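Local structure of early 35 kDa protein (Autographa californica nucleopolyhedrovirus, 1P35) at residues I3-V6 / E7-V10; V55-K58 / N59-L62; H121-D125 / K126-E130. The protein inhibits caspases and thereby blocks the apoptosis of insect host cells set off by viral infection, and also suppresses the host's antiviral RNA interference. One frame throughout, in Å; residues are numbered along the deposited sequence.

Contact 1 (I3-V6 / E7-V10); sequences IFPV and EIDV
Ile3 and Ile8 meet at about a right angle, and they do so through a methyl branch and not a chain end: CG2 of Ile3 lies 3.9 Å from CB of Ile8 and as far again from its CG2. The other branch of Ile3 works separately. With CG1 anti to the carbonyl carbon (chi1 -60°), it reaches out to place CD1 4.1 Å from Val10 CG1, so the two methyls of one isoleucine cover two residues spaced along the returning chain. Ile8 also crosses the Pro5 ring at a slant. Its CG1 comes within 4.2 Å of the proline CD and within 3.2 Å of Pro5 O, a tight approach of a methylene to a carbonyl oxygen. The backbone at Ile8 is unusual, with phi near -2°, and that closeness should be read with caution. Glu7 CG touches the proline ring, 4.1 Å from Pro5 CB; this side chain is poorly ordered, although its OE1 is hydrogen-bonded to Gln37 NE2.

What brings these groups together is the backbone. The peptide bond between Phe4 and Pro5 is cis, and the angles of the two residues fit a type VIb turn from Ile3 to Val6. A second change of direction at Val6 and Glu7 then sends the chain back, leaving the CA atoms of Pro5 and Ile8 6.2 Å apart. The cis-proline reversal connects strand 2-4 to strand 10-21, with Ile3, Ile8 and Val10 packed together within it. Ile3 rests on Val42 and Met44 of strand 42-48, the antiparallel partner of strand 2-4, while Ile8 packs against Ile33 of strand 24-33 and Val6 touches Tyr135 of helix 126-135.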
loop_
_atom_site.group_PDB
_atom_site.type_symbol
_atom_site.label_atom_id
_atom_site.label_comp_id
_atom_site.label_asym_id
_atom_site.label_seq_id
_atom_site.Cartn_x
_atom_site.Cartn_y
_atom_site.Cartn_z
ATOM N N ILE A 3 -26.597 11.691 0.716
ATOM C CA ILE A 3 -25.887 12.668 1.538
ATOM C C ILE A 3 -26.574 13.999 1.752
ATOM O O ILE A 3 -27.200 14.542 0.849
ATOM C CB ILE A 3 -24.491 12.873 0.943
ATOM C CG1 ILE A 3 -23.763 11.515 0.956
ATOM C CG2 ILE A 3 -23.713 13.930 1.708
ATOM C CD1 ILE A 3 -22.312 11.569 0.457
ATOM N N PHE A 4 -26.449 14.518 2.968
ATOM C CA PHE A 4 -27.039 15.806 3.348
ATOM C C PHE A 4 -25.991 16.503 4.189
ATOM O O PHE A 4 -25.271 15.853 4.935
ATOM C CB PHE A 4 -28.286 15.613 4.236
ATOM C CG PHE A 4 -28.877 16.906 4.737
ATOM C CD1 PHE A 4 -29.769 17.620 3.949
ATOM C CD2 PHE A 4 -28.416 17.486 5.928
ATOM C CE1 PHE A 4 -30.185 18.913 4.328
ATOM C CE2 PHE A 4 -28.816 18.776 6.328
ATOM C CZ PHE A 4 -29.702 19.492 5.516
ATOM N N PRO A 5 -25.811 17.817 4.032
ATOM C CA PRO A 5 -26.364 18.845 3.152
ATOM C C PRO A 5 -26.186 18.364 1.717
ATOM O O PRO A 5 -25.270 17.603 1.447
ATOM C CB PRO A 5 -25.460 20.032 3.435
ATOM C CG PRO A 5 -25.204 19.878 4.922
ATOM C CD PRO A 5 -24.836 18.409 4.966
ATOM N N VAL A 6 -27.016 18.837 0.792
ATOM C CA VAL A 6 -26.902 18.368 -0.583
ATOM C C VAL A 6 -25.755 18.935 -1.429
ATOM O O VAL A 6 -25.464 18.432 -2.515
ATOM C CB VAL A 6 -28.234 18.559 -1.331
ATOM C CG1 VAL A 6 -29.305 17.640 -0.721
ATOM C CG2 VAL A 6 -28.666 20.026 -1.244
ATOM N N GLU A 7 -25.100 19.979 -0.951
ATOM C CA GLU A 7 -23.976 20.532 -1.703
ATOM C C GLU A 7 -22.898 19.430 -1.810
ATOM O O GLU A 7 -22.614 18.919 -2.886
ATOM C CB GLU A 7 -23.407 21.755 -0.955
ATOM C CG GLU A 7 -22.997 21.435 0.498
ATOM C CD GLU A 7 -22.493 22.623 1.297
ATOM O OE1 GLU A 7 -21.512 23.260 0.853
ATOM O OE2 GLU A 7 -23.075 22.902 2.373
ATOM N N ILE A 8 -22.352 19.076 -0.646
ATOM C CA ILE A 8 -21.307 18.085 -0.444
ATOM C C ILE A 8 -20.797 17.321 -1.646
ATOM O O ILE A 8 -21.559 16.635 -2.302
ATOM C CB ILE A 8 -21.725 17.045 0.612
ATOM C CG1 ILE A 8 -22.083 17.743 1.920
ATOM C CG2 ILE A 8 -20.563 16.075 0.852
ATOM C CD1 ILE A 8 -20.914 18.487 2.511
ATOM N N ASP A 9 -19.486 17.411 -1.876
ATOM C CA ASP A 9 -18.822 16.739 -2.973
ATOM C C ASP A 9 -18.043 15.524 -2.449
ATOM O O ASP A 9 -17.212 15.639 -1.563
ATOM C CB ASP A 9 -17.876 17.715 -3.675
ATOM C CG ASP A 9 -17.820 17.486 -5.168
ATOM O OD1 ASP A 9 -17.215 16.475 -5.599
ATOM O OD2 ASP A 9 -18.416 18.305 -5.908
ATOM N N VAL A 10 -18.336 14.366 -3.017
ATOM C CA VAL A 10 -17.740 13.100 -2.659
ATOM C C VAL A 10 -17.216 12.377 -3.871
ATOM O O VAL A 10 -17.607 12.690 -4.975
ATOM C CB VAL A 10 -18.817 12.145 -1.971
ATOM C CG1 VAL A 10 -20.031 11.905 -2.896
ATOM C CG2 VAL A 10 -18.197 10.806 -1.649
#

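Contact 2 (V55-K58 / N59-L62); sequences VTRK and NNNL. With PO4 (phosphate ion), chain D.
Just ahead of helix 62-74, where a type I beta turn from Asn59 to Leu62 starts the helix, the side chain of Lys58 folds over that of Leu62. Lys58 CB already touches the leucine, 3.8 Å from Leu62 CD2, and the bends of the lysine at both chi2 and chi3 fold the chain so that CE comes back to the same methyl, equally close. The amino group continues past the leucine, and Lys58 NZ donates to O1 of a bound phosphate at 2.8 Å while also forming a salt bridge with Glu26. Arg16 NH1 of the same chain and Arg79 NH2 of the second subunit also bond to this anion, which probably came from the crystallisation liquor.

The turn itself, which lies at the dimer interface, is held by Asn59. Its CG lies between the backbone N and the carbonyl carbon, bringing OD1 round to accept from Asn61 N at 2.7 Å, the bond of an Asx turn and a cap before the first helical turn. The donor is tilted 25° from the carbonyl plane. Arg65 NH1 gives the same oxygen a further hydrogen bond, and a backbone bond from Leu62 N to Asn59 O closes the beta turn.

On the other side of the chain Arg57, bent at chi2, brings its guanidinium toward Asn60. The guanidinium and amide planes are 55° apart, and Arg57 NH1 approaches Asn60 OD1 to 3.6 Å. The hydrogen bond of NH1 is a weak one, to Lys58 O. Arg57 NH2 donates to Ser82 O of the second subunit, and Asn61 ND2 likewise donates to Glu78 O of the second subunit.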
loop_
_atom_site.group_PDB
_atom_site.type_symbol
_atom_site.label_atom_id
_atom_site.label_comp_id
_atom_site.label_asym_id
_atom_site.label_seq_id
_atom_site.Cartn_x
_atom_site.Cartn_y
_atom_site.Cartn_z
ATOM N N VAL A 55 -20.833 -2.020 15.649
ATOM C CA VAL A 55 -19.901 -1.448 14.691
ATOM C C VAL A 55 -18.646 -2.260 14.816
ATOM O O VAL A 55 -18.340 -2.772 15.885
ATOM C CB VAL A 55 -19.514 -0.010 15.042
ATOM C CG1 VAL A 55 -20.688 0.945 14.790
ATOM C CG2 VAL A 55 -19.129 0.028 16.517
ATOM N N THR A 56 -17.892 -2.353 13.741
ATOM C CA THR A 56 -16.681 -3.123 13.829
ATOM C C THR A 56 -15.490 -2.228 13.501
ATOM O O THR A 56 -15.661 -1.055 13.167
ATOM C CB THR A 56 -16.770 -4.325 12.879
ATOM O OG1 THR A 56 -17.014 -3.869 11.530
ATOM C CG2 THR A 56 -17.899 -5.219 13.304
ATOM N N ARG A 57 -14.293 -2.759 13.672
ATOM C CA ARG A 57 -13.052 -2.036 13.366
ATOM C C ARG A 57 -12.304 -2.951 12.413
ATOM O O ARG A 57 -12.139 -4.148 12.680
ATOM C CB ARG A 57 -12.220 -1.791 14.643
ATOM C CG ARG A 57 -10.862 -1.004 14.480
ATOM C CD ARG A 57 -11.044 0.382 13.870
ATOM N NE ARG A 57 -9.885 1.283 14.004
ATOM C CZ ARG A 57 -8.676 1.119 13.459
ATOM N NH1 ARG A 57 -8.384 0.060 12.710
ATOM N NH2 ARG A 57 -7.749 2.053 13.643
ATOM N N LYS A 58 -11.901 -2.404 11.271
ATOM C CA LYS A 58 -11.168 -3.189 10.290
ATOM C C LYS A 58 -9.735 -2.727 10.304
ATOM O O LYS A 58 -9.435 -1.637 10.808
ATOM C CB LYS A 58 -11.769 -3.008 8.882
ATOM C CG LYS A 58 -13.272 -3.118 8.855
ATOM C CD LYS A 58 -13.823 -4.408 9.493
ATOM C CE LYS A 58 -13.324 -5.658 8.818
ATOM N NZ LYS A 58 -13.925 -6.845 9.487
ATOM N N ASN A 59 -8.862 -3.543 9.719
ATOM C CA ASN A 59 -7.432 -3.226 9.668
ATOM C C ASN A 59 -7.227 -2.063 8.704
ATOM O O ASN A 59 -8.066 -1.835 7.830
ATOM C CB ASN A 59 -6.640 -4.488 9.263
ATOM C CG ASN A 59 -6.743 -4.826 7.771
ATOM O OD1 ASN A 59 -6.155 -4.146 6.938
ATOM N ND2 ASN A 59 -7.449 -5.892 7.447
ATOM N N ASN A 60 -6.125 -1.330 8.864
ATOM C CA ASN A 60 -5.891 -0.134 8.069
ATOM C C ASN A 60 -5.727 -0.360 6.565
ATOM O O ASN A 60 -5.709 0.566 5.804
ATOM C CB ASN A 60 -4.660 0.667 8.619
ATOM C CG ASN A 60 -4.812 1.069 10.097
ATOM O OD1 ASN A 60 -5.886 1.471 10.538
ATOM N ND2 ASN A 60 -3.724 0.981 10.856
ATOM N N ASN A 61 -5.597 -1.600 6.143
ATOM C CA ASN A 61 -5.408 -1.833 4.739
ATOM C C ASN A 61 -6.552 -2.357 3.973
ATOM O O ASN A 61 -6.428 -2.498 2.743
ATOM C CB ASN A 61 -4.245 -2.764 4.493
ATOM C CG ASN A 61 -3.012 -2.018 4.375
ATOM O OD1 ASN A 61 -3.069 -0.795 4.232
ATOM N ND2 ASN A 61 -1.868 -2.713 4.402
ATOM N N LEU A 62 -7.652 -2.644 4.673
ATOM C CA LEU A 62 -8.825 -3.202 4.004
ATOM C C LEU A 62 -9.301 -2.428 2.765
ATOM O O LEU A 62 -9.669 -3.019 1.731
ATOM C CB LEU A 62 -9.979 -3.317 4.971
ATOM C CG LEU A 62 -11.129 -4.123 4.346
ATOM C CD1 LEU A 62 -10.558 -5.450 3.841
ATOM C CD2 LEU A 62 -12.228 -4.400 5.387
HETATM P P PO4 D . -11.678 -9.335 7.541
HETATM O O1 PO4 D . -13.124 -9.080 7.945
HETATM O O2 PO4 D . -10.857 -9.534 8.801
HETATM O O3 PO4 D . -11.576 -10.578 6.667
HETATM O O4 PO4 D . -11.199 -8.151 6.748
#

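Contact 3 (H121-D125 / K126-E130); sequences HDYTD and KKSIE
The carboxylate of Asp125 takes two hydrogen bonds from Ser128, one at each oxygen. Ser128 OG donates to Asp125 OD1 at 2.9 Å, meeting it on the syn side and 21° out of the carboxylate plane. The backbone Ser128 N donates to OD2 of Asp125 over 3.1 Å from well above that plane, 65° out of it. Both depend on the aspartate CG standing between the backbone N and the carbonyl carbon (chi1 53°), which swings the carboxylate back over the first turn of helix 126-135. This is an N-cap, with Asp125 filling the place just before the helix and Ser128 three residues on. The serine hydroxyl lies close to both carboxylate oxygens, its bond being to OD1, and the two bonds together restrict the rotation of the carboxylate. The start of the helix, with its N-H groups pointing at the cap, would be expected to stabilise a negative charge here.

A weak bond from Ile129 N to Asp125 O opens the helical backbone pattern. Lys127 lies beside the cap with CB 3.1 Å from Asp125 OD2, but its chain leads away, and NZ stays 6.6 Å from that oxygen. CD1 of Ile129 lies 3.6 Å from Thr124 O, partly covering the carbonyls of the chain that enters the helix. Ser128 OG sits at the edge of the Tyr123 ring, 4.0 Å from Tyr123 CD1. The hydroxyl of this tyrosine is bonded to Pro41 O.

The segment joins two successive helices. A Schellman motif, in which Asp122 has a positive phi, ends helix 110-120; three residues later the cap starts helix 126-135, and Ile129 turns back onto Phe114 and Leu118 to pack the second helix against the first.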
loop_
_atom_site.group_PDB
_atom_site.type_symbol
_atom_site.label_atom_id
_atom_site.label_comp_id
_atom_site.label_asym_id
_atom_site.label_seq_id
_atom_site.Cartn_x
_atom_site.Cartn_y
_atom_site.Cartn_z
ATOM N N HIS A 121 -28.474 17.584 15.152
ATOM C CA HIS A 121 -27.205 17.928 14.487
ATOM C C HIS A 121 -27.105 19.390 14.113
ATOM O O HIS A 121 -26.285 19.806 13.291
ATOM C CB HIS A 121 -26.981 16.998 13.283
ATOM C CG HIS A 121 -26.785 15.584 13.698
ATOM N ND1 HIS A 121 -25.773 15.215 14.554
ATOM C CD2 HIS A 121 -27.527 14.471 13.485
ATOM C CE1 HIS A 121 -25.890 13.934 14.852
ATOM N NE2 HIS A 121 -26.952 13.458 14.222
ATOM N N ASP A 122 -27.955 20.156 14.774
ATOM C CA ASP A 122 -28.030 21.592 14.635
ATOM C C ASP A 122 -28.605 22.078 13.301
ATOM O O ASP A 122 -28.370 23.228 12.908
ATOM C CB ASP A 122 -26.650 22.206 14.888
ATOM C CG ASP A 122 -26.735 23.636 15.396
ATOM O OD1 ASP A 122 -27.844 24.092 15.760
ATOM O OD2 ASP A 122 -25.677 24.301 15.449
ATOM N N TYR A 123 -29.317 21.211 12.577
ATOM C CA TYR A 123 -29.952 21.672 11.345
ATOM C C TYR A 123 -31.392 21.929 11.726
ATOM O O TYR A 123 -32.179 20.986 11.890
ATOM C CB TYR A 123 -29.879 20.635 10.212
ATOM C CG TYR A 123 -28.484 20.421 9.663
ATOM C CD1 TYR A 123 -27.939 21.305 8.736
ATOM C CD2 TYR A 123 -27.705 19.351 10.084
ATOM C CE1 TYR A 123 -26.660 21.125 8.245
ATOM C CE2 TYR A 123 -26.415 19.160 9.594
ATOM C CZ TYR A 123 -25.900 20.051 8.675
ATOM O OH TYR A 123 -24.624 19.873 8.193
ATOM N N THR A 124 -31.738 23.210 11.873
ATOM C CA THR A 124 -33.090 23.583 12.277
ATOM C C THR A 124 -33.877 24.502 11.355
ATOM O O THR A 124 -35.086 24.615 11.493
ATOM C CB THR A 124 -33.089 24.227 13.663
ATOM O OG1 THR A 124 -32.320 25.437 13.613
ATOM C CG2 THR A 124 -32.460 23.277 14.701
ATOM N N ASP A 125 -33.223 25.163 10.416
ATOM C CA ASP A 125 -33.955 26.057 9.524
ATOM C C ASP A 125 -34.900 25.288 8.606
ATOM O O ASP A 125 -34.729 24.086 8.380
ATOM C CB ASP A 125 -32.968 26.900 8.710
ATOM C CG ASP A 125 -31.933 26.062 7.990
ATOM O OD1 ASP A 125 -31.230 25.274 8.662
ATOM O OD2 ASP A 125 -31.815 26.202 6.751
ATOM N N LYS A 126 -35.905 25.970 8.071
ATOM C CA LYS A 126 -36.841 25.285 7.196
ATOM C C LYS A 126 -36.138 24.889 5.891
ATOM O O LYS A 126 -36.411 23.834 5.316
ATOM C CB LYS A 126 -38.055 26.175 6.898
ATOM C CG LYS A 126 -39.307 25.378 6.488
ATOM C CD LYS A 126 -40.492 26.264 6.102
ATOM C CE LYS A 126 -40.167 27.093 4.846
ATOM N NZ LYS A 126 -41.338 27.870 4.296
ATOM N N LYS A 127 -35.229 25.740 5.437
ATOM C CA LYS A 127 -34.460 25.500 4.212
ATOM C C LYS A 127 -33.806 24.082 4.227
ATOM O O LYS A 127 -34.001 23.279 3.311
ATOM C CB LYS A 127 -33.385 26.594 4.117
ATOM C CG LYS A 127 -32.539 26.668 2.848
ATOM C CD LYS A 127 -31.459 27.764 3.020
ATOM C CE LYS A 127 -30.543 27.935 1.807
ATOM N NZ LYS A 127 -31.244 28.506 0.620
ATOM N N SER A 128 -33.057 23.781 5.290
ATOM C CA SER A 128 -32.361 22.513 5.418
ATOM C C SER A 128 -33.288 21.327 5.552
ATOM O O SER A 128 -33.047 20.253 4.982
ATOM C CB SER A 128 -31.418 22.549 6.623
ATOM O OG SER A 128 -30.411 23.529 6.458
ATOM N N ILE A 129 -34.362 21.526 6.305
ATOM C CA ILE A 129 -35.299 20.460 6.560
ATOM C C ILE A 129 -36.102 20.109 5.331
ATOM O O ILE A 129 -36.432 18.949 5.111
ATOM C CB ILE A 129 -36.205 20.827 7.760
ATOM C CG1 ILE A 129 -35.342 20.818 9.017
ATOM C CG2 ILE A 129 -37.367 19.845 7.890
ATOM C CD1 ILE A 129 -35.994 21.348 10.230
ATOM N N GLU A 130 -36.389 21.099 4.507
ATOM C CA GLU A 130 -37.166 20.820 3.321
ATOM C C GLU A 130 -36.280 20.179 2.262
ATOM O O GLU A 130 -36.738 19.336 1.501
ATOM C CB GLU A 130 -37.811 22.103 2.784
ATOM C CG GLU A 130 -38.717 22.809 3.819
ATOM C CD GLU A 130 -39.585 23.910 3.220
ATOM O OE1 GLU A 130 -39.055 24.746 2.450
ATOM O OE2 GLU A 130 -40.797 23.942 3.540
#

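Overall arrangement
Contacts 1 and 3 are neighbours, with centres about 14 Å apart, on the same side of the chain's centre. The ring of Phe4 meets that of Tyr123 edge-to-face, Phe4 CE2 to Tyr123 CD1 at 3.6 Å, and also reaches helix 126-135, with Phe4 CE1 3.2 Å from Ser128 O; the proline of the cis turn adds Pro5 CG 3.3 Å from Tyr123 OH. Contact 2 stands apart, its nearest atoms about 17 Å from contact 1 and about 14 Å from contact 3. Of the three it is the one at the dimer interface and the phosphate. It begins helix 62-74, which in P35 leads toward the reactive-site loop recognised by caspases.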